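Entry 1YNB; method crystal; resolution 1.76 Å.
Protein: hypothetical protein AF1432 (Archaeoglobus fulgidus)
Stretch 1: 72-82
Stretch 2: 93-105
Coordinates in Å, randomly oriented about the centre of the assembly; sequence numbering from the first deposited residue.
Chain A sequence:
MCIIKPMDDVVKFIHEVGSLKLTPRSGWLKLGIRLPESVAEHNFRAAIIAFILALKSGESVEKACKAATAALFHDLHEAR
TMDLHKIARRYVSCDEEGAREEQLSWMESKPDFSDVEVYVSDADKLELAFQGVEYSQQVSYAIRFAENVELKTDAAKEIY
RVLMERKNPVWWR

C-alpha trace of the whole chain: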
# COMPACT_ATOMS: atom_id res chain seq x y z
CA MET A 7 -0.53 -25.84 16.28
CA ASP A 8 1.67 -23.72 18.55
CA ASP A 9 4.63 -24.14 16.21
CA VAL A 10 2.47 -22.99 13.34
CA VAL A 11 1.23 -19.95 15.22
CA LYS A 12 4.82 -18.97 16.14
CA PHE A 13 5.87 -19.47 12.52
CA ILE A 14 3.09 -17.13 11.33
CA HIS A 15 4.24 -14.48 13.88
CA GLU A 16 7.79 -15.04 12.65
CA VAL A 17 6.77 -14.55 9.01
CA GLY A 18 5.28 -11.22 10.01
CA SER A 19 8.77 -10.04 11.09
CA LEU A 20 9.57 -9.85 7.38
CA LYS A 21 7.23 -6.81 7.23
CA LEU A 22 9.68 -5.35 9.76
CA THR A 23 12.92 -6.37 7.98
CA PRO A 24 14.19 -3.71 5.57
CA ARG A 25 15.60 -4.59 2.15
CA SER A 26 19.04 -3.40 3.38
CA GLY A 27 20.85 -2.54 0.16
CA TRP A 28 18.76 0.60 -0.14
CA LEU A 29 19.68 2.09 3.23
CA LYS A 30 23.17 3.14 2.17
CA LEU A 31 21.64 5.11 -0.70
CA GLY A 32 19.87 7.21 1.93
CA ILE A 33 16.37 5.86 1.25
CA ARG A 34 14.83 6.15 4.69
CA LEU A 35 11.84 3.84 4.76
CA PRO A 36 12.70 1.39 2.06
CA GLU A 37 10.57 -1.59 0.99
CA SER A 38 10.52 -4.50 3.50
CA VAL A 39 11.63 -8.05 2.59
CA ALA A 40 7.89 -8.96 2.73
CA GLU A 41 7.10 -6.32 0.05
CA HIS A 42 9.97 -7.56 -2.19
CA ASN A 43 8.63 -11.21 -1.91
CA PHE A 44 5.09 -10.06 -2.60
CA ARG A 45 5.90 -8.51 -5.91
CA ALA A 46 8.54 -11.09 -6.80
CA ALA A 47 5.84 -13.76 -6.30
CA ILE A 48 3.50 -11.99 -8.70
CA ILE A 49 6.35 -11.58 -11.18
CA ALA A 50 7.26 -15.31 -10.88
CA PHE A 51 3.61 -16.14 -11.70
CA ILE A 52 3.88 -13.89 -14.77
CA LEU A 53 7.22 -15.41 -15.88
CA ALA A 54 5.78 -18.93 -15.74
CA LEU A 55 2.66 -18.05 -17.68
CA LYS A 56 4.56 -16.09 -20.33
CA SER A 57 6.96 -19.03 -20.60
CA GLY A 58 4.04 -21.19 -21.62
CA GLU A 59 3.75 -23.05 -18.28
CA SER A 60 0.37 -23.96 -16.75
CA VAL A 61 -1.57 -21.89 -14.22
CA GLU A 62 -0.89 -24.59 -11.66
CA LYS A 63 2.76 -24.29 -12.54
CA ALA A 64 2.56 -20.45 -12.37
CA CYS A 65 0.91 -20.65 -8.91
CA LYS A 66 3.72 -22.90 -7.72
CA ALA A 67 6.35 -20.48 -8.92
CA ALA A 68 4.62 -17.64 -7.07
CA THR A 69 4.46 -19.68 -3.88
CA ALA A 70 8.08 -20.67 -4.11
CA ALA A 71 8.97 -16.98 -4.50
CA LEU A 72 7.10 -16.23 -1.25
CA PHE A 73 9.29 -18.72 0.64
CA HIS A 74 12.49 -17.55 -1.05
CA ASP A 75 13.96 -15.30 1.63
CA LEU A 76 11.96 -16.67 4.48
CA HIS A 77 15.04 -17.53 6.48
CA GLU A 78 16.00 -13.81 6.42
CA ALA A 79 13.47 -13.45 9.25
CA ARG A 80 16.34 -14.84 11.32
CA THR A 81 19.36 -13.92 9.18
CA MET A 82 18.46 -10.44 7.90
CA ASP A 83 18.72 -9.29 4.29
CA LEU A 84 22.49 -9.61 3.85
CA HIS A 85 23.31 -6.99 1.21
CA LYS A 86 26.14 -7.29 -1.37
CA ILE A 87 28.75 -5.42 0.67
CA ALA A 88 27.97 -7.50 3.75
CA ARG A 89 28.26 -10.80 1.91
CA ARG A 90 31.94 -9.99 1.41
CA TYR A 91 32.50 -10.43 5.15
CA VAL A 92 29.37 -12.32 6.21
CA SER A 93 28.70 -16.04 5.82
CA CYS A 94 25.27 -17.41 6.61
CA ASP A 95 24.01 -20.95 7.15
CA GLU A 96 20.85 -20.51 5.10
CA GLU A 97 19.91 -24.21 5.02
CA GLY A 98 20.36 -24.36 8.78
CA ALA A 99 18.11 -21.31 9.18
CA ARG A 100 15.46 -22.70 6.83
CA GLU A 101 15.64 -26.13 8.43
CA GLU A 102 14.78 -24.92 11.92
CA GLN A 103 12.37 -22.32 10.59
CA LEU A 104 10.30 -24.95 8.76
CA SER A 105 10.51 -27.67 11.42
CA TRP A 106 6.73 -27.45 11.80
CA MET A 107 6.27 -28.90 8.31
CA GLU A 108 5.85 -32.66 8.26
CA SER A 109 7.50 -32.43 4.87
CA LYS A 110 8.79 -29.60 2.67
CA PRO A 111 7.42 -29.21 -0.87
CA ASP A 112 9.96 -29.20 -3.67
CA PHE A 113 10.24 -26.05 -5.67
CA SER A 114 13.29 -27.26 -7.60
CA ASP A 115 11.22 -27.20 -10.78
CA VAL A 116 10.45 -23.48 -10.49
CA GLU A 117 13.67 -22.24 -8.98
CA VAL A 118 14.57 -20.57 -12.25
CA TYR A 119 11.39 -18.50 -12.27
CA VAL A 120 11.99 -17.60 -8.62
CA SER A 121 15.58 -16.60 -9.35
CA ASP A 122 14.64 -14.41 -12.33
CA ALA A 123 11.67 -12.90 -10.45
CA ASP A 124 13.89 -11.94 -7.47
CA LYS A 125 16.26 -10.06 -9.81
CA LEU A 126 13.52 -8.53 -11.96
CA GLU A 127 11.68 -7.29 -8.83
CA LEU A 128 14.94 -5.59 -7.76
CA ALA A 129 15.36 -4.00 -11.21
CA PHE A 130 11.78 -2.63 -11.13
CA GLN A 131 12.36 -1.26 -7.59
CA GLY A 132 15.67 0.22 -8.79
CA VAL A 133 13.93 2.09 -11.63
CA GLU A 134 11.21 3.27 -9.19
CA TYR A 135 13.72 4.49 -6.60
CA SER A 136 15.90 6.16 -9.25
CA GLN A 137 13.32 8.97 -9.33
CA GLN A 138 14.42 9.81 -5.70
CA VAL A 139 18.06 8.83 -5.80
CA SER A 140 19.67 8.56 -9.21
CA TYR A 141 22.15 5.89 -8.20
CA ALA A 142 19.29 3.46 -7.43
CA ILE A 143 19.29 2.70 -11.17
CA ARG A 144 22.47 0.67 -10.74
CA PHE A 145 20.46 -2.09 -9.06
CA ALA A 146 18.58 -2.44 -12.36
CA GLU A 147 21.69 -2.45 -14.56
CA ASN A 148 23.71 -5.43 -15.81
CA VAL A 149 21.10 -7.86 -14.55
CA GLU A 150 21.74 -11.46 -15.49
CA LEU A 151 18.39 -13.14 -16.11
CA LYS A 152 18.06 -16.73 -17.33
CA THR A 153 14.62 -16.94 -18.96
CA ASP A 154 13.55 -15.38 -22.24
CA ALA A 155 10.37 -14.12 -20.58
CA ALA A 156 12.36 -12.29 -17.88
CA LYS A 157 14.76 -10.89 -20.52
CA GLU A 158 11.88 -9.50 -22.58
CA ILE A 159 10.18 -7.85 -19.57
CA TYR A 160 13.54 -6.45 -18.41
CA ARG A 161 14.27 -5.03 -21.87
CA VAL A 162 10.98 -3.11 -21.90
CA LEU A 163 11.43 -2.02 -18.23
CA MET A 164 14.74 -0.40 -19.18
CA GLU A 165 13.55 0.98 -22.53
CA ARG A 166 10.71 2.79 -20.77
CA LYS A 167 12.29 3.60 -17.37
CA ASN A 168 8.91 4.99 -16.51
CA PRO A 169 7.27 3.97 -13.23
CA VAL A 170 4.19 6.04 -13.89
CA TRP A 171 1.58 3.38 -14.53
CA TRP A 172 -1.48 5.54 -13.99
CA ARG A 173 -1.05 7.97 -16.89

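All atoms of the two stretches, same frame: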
# COMPACT_ATOMS: atom_id res chain seq x y z
N LEU A 72 7.45 -16.72 -2.59
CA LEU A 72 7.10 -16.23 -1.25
C LEU A 72 8.00 -16.80 -0.17
O LEU A 72 8.30 -16.12 0.82
CB LEU A 72 5.66 -16.57 -0.90
CG LEU A 72 4.59 -15.86 -1.70
CD1 LEU A 72 3.22 -16.51 -1.37
CD2 LEU A 72 4.58 -14.36 -1.30
N PHE A 73 8.41 -18.06 -0.33
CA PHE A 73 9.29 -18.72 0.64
C PHE A 73 10.78 -18.48 0.41
O PHE A 73 11.62 -18.91 1.21
CB PHE A 73 9.04 -20.24 0.62
CG PHE A 73 7.78 -20.65 1.31
CD1 PHE A 73 7.79 -20.92 2.69
CD2 PHE A 73 6.57 -20.68 0.63
CE1 PHE A 73 6.59 -21.21 3.37
CE2 PHE A 73 5.36 -20.97 1.30
CZ PHE A 73 5.38 -21.23 2.67
N HIS A 74 11.10 -17.79 -0.67
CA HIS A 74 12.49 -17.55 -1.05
C HIS A 74 13.42 -16.95 -0.00
O HIS A 74 14.50 -17.47 0.24
CB HIS A 74 12.52 -16.73 -2.34
CG HIS A 74 13.85 -16.73 -3.02
ND1 HIS A 74 14.31 -15.67 -3.77
CD2 HIS A 74 14.81 -17.68 -3.09
CE1 HIS A 74 15.50 -15.96 -4.27
NE2 HIS A 74 15.83 -17.18 -3.87
N ASP A 75 13.04 -15.85 0.64
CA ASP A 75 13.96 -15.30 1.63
C ASP A 75 13.46 -15.53 3.02
O ASP A 75 13.90 -14.88 3.95
CB ASP A 75 14.13 -13.79 1.43
CG ASP A 75 14.43 -13.44 0.01
OD1 ASP A 75 15.27 -14.14 -0.60
OD2 ASP A 75 13.83 -12.46 -0.48
N LEU A 76 12.54 -16.48 3.18
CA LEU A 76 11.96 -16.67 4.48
C LEU A 76 12.94 -16.74 5.63
O LEU A 76 12.69 -16.18 6.70
CB LEU A 76 11.04 -17.89 4.46
CG LEU A 76 9.69 -17.56 5.09
CD1 LEU A 76 9.11 -16.29 4.44
CD2 LEU A 76 8.73 -18.74 4.90
N HIS A 77 14.06 -17.41 5.41
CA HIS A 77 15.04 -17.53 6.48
C HIS A 77 15.59 -16.16 6.90
O HIS A 77 16.12 -16.04 8.00
CB HIS A 77 16.19 -18.44 6.04
CG HIS A 77 16.92 -17.93 4.85
ND1 HIS A 77 18.03 -17.12 4.95
CD2 HIS A 77 16.62 -17.98 3.53
CE1 HIS A 77 18.38 -16.70 3.75
NE2 HIS A 77 17.53 -17.20 2.87
N GLU A 78 15.48 -15.14 6.05
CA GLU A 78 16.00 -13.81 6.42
C GLU A 78 15.30 -13.23 7.66
O GLU A 78 15.75 -12.22 8.25
CB GLU A 78 15.89 -12.86 5.22
CG GLU A 78 16.83 -13.25 4.07
CD GLU A 78 16.81 -12.27 2.91
OE1 GLU A 78 15.91 -11.39 2.87
OE2 GLU A 78 17.68 -12.38 2.02
N ALA A 79 14.20 -13.87 8.06
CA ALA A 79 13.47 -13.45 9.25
C ALA A 79 14.43 -13.60 10.42
O ALA A 79 14.34 -12.86 11.40
CB ALA A 79 12.26 -14.34 9.48
N ARG A 80 15.33 -14.57 10.30
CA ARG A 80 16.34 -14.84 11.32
C ARG A 80 17.72 -14.34 10.91
O ARG A 80 18.52 -13.97 11.76
CB ARG A 80 16.44 -16.36 11.58
CG ARG A 80 15.17 -16.96 12.16
CD ARG A 80 15.18 -18.52 12.11
NE ARG A 80 13.87 -19.02 12.52
CZ ARG A 80 13.66 -20.01 13.38
NH1 ARG A 80 14.69 -20.65 13.92
NH2 ARG A 80 12.42 -20.31 13.75
N THR A 81 18.01 -14.32 9.61
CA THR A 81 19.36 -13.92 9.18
C THR A 81 19.54 -12.50 8.67
O THR A 81 20.67 -12.05 8.51
CB THR A 81 19.89 -14.85 8.07
OG1 THR A 81 19.22 -14.56 6.84
CG2 THR A 81 19.63 -16.31 8.44
N MET A 82 18.43 -11.80 8.44
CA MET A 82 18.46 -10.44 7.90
C MET A 82 18.75 -10.50 6.40
O MET A 82 19.21 -11.54 5.88
CB MET A 82 19.53 -9.58 8.58
CG MET A 82 19.39 -9.48 10.10
SD MET A 82 20.75 -8.52 10.87
CE MET A 82 20.37 -6.84 10.16
N SER A 93 29.09 -14.72 6.31
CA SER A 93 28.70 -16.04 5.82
C SER A 93 27.52 -16.51 6.66
O SER A 93 27.55 -16.47 7.90
CB SER A 93 29.85 -17.03 5.93
OG SER A 93 30.08 -17.37 7.28
N CYS A 94 26.49 -16.97 5.97
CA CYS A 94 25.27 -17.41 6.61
C CYS A 94 24.87 -18.86 6.32
O CYS A 94 24.94 -19.32 5.18
CB CYS A 94 24.15 -16.47 6.20
SG CYS A 94 22.51 -17.11 6.44
N ASP A 95 24.45 -19.57 7.35
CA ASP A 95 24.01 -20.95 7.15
C ASP A 95 22.51 -20.91 6.84
O ASP A 95 21.67 -21.15 7.70
CB ASP A 95 24.29 -21.77 8.40
CG ASP A 95 23.62 -23.13 8.37
OD1 ASP A 95 23.44 -23.70 7.27
OD2 ASP A 95 23.30 -23.64 9.46
N GLU A 96 22.22 -20.61 5.58
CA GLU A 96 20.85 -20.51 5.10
C GLU A 96 20.03 -21.79 5.26
O GLU A 96 18.88 -21.75 5.69
CB GLU A 96 20.87 -20.09 3.63
CG GLU A 96 19.50 -19.91 3.01
CD GLU A 96 19.58 -19.52 1.55
OE1 GLU A 96 20.41 -18.63 1.22
OE2 GLU A 96 18.81 -20.09 0.73
N GLU A 97 20.63 -22.93 4.91
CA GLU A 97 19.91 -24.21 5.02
C GLU A 97 19.62 -24.48 6.49
O GLU A 97 18.54 -24.95 6.85
CB GLU A 97 20.74 -25.34 4.39
CG GLU A 97 19.99 -26.67 4.20
CD GLU A 97 18.60 -26.50 3.58
OE1 GLU A 97 17.63 -26.24 4.33
OE2 GLU A 97 18.48 -26.63 2.33
N GLY A 98 20.59 -24.17 7.35
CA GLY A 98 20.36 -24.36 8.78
C GLY A 98 19.17 -23.50 9.22
O GLY A 98 18.27 -23.98 9.90
N ALA A 99 19.18 -22.23 8.82
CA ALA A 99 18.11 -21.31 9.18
C ALA A 99 16.77 -21.83 8.69
O ALA A 99 15.81 -21.91 9.45
CB ALA A 99 18.38 -19.92 8.59
N ARG A 100 16.71 -22.19 7.41
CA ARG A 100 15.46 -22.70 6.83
C ARG A 100 14.98 -23.98 7.51
O ARG A 100 13.78 -24.17 7.75
CB ARG A 100 15.62 -22.97 5.34
CG ARG A 100 14.42 -23.69 4.75
CD ARG A 100 13.96 -23.07 3.46
NE ARG A 100 14.64 -23.62 2.29
CZ ARG A 100 14.56 -23.08 1.07
NH1 ARG A 100 13.84 -21.98 0.88
NH2 ARG A 100 15.18 -23.65 0.04
N GLU A 101 15.94 -24.86 7.79
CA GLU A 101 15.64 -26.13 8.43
C GLU A 101 14.80 -25.91 9.68
O GLU A 101 13.65 -26.36 9.77
CB GLU A 101 16.95 -26.84 8.81
CG GLU A 101 16.83 -28.34 8.81
CD GLU A 101 16.55 -28.86 7.42
OE1 GLU A 101 17.48 -28.82 6.57
OE2 GLU A 101 15.39 -29.30 7.16
N GLU A 102 15.41 -25.22 10.64
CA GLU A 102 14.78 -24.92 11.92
C GLU A 102 13.51 -24.10 11.74
O GLU A 102 12.52 -24.34 12.42
CB GLU A 102 15.77 -24.18 12.81
CG GLU A 102 17.17 -24.71 12.72
CD GLU A 102 18.02 -24.30 13.89
OE1 GLU A 102 17.85 -23.16 14.39
OE2 GLU A 102 18.88 -25.11 14.32
N GLN A 103 13.54 -23.15 10.82
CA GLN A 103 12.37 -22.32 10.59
C GLN A 103 11.17 -23.14 10.12
O GLN A 103 10.04 -22.90 10.56
CB GLN A 103 12.69 -21.24 9.57
CG GLN A 103 11.61 -20.21 9.38
CD GLN A 103 12.01 -19.17 8.35
OE1 GLN A 103 12.38 -19.51 7.21
NE2 GLN A 103 11.96 -17.89 8.74
N LEU A 104 11.41 -24.14 9.27
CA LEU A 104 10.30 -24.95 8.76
C LEU A 104 10.07 -26.28 9.46
O LEU A 104 9.37 -27.16 8.94
CB LEU A 104 10.48 -25.20 7.26
CG LEU A 104 10.44 -23.92 6.42
CD1 LEU A 104 10.78 -24.24 5.00
CD2 LEU A 104 9.06 -23.27 6.51
N SER A 105 10.65 -26.43 10.65
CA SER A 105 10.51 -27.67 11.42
C SER A 105 9.05 -28.09 11.62
O SER A 105 8.75 -29.28 11.77
CB SER A 105 11.17 -27.52 12.79
OG SER A 105 10.54 -26.53 13.58
O HOH W 1 11.11 -21.53 2.83

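How does the start of stretch 2 meet its partner? Cys94 points toward stretch 1, its SG lying 3.6 Å from Thr81 CG2 in a van der Waals contact. Asp95 then caps the helix that follows, accepting from Gly98 N through OD1 at 2.9 Å.

What does the first turn of that helix offer? Glu96 sets its CG over one face of the His77 ring, 3.4 Å from His77 NE2, in a CH-pi contact. Ala99 points toward stretch 1 and brings its CB to 3.7 Å from His77 CB and 3.8 Å from Thr81 CG2. Near this level the backbones come close, with His77 CA 5.2 Å from Arg100 CA.

How does Arg100 reach the other stretch? Its end comes nearer than its CB direction suggests, and a water bridges the gap, donating to Phe73 O at 3.1 Å and accepting a weak bond from Arg100 NH1 at 3.4 Å.

What fastens the far end? Gln103 NE2 donates to Leu76 O at 2.8 Å, nearly straight at 167°, the one direct hydrogen bond between the stretches. The Arg80 guanidinium lays a face over the backbone here, NH2 being 3.7 Å from Gln103 CA. Beyond, Leu104 CD2 makes a looser apolar contact with Phe73 CE1 at 4.5 Å.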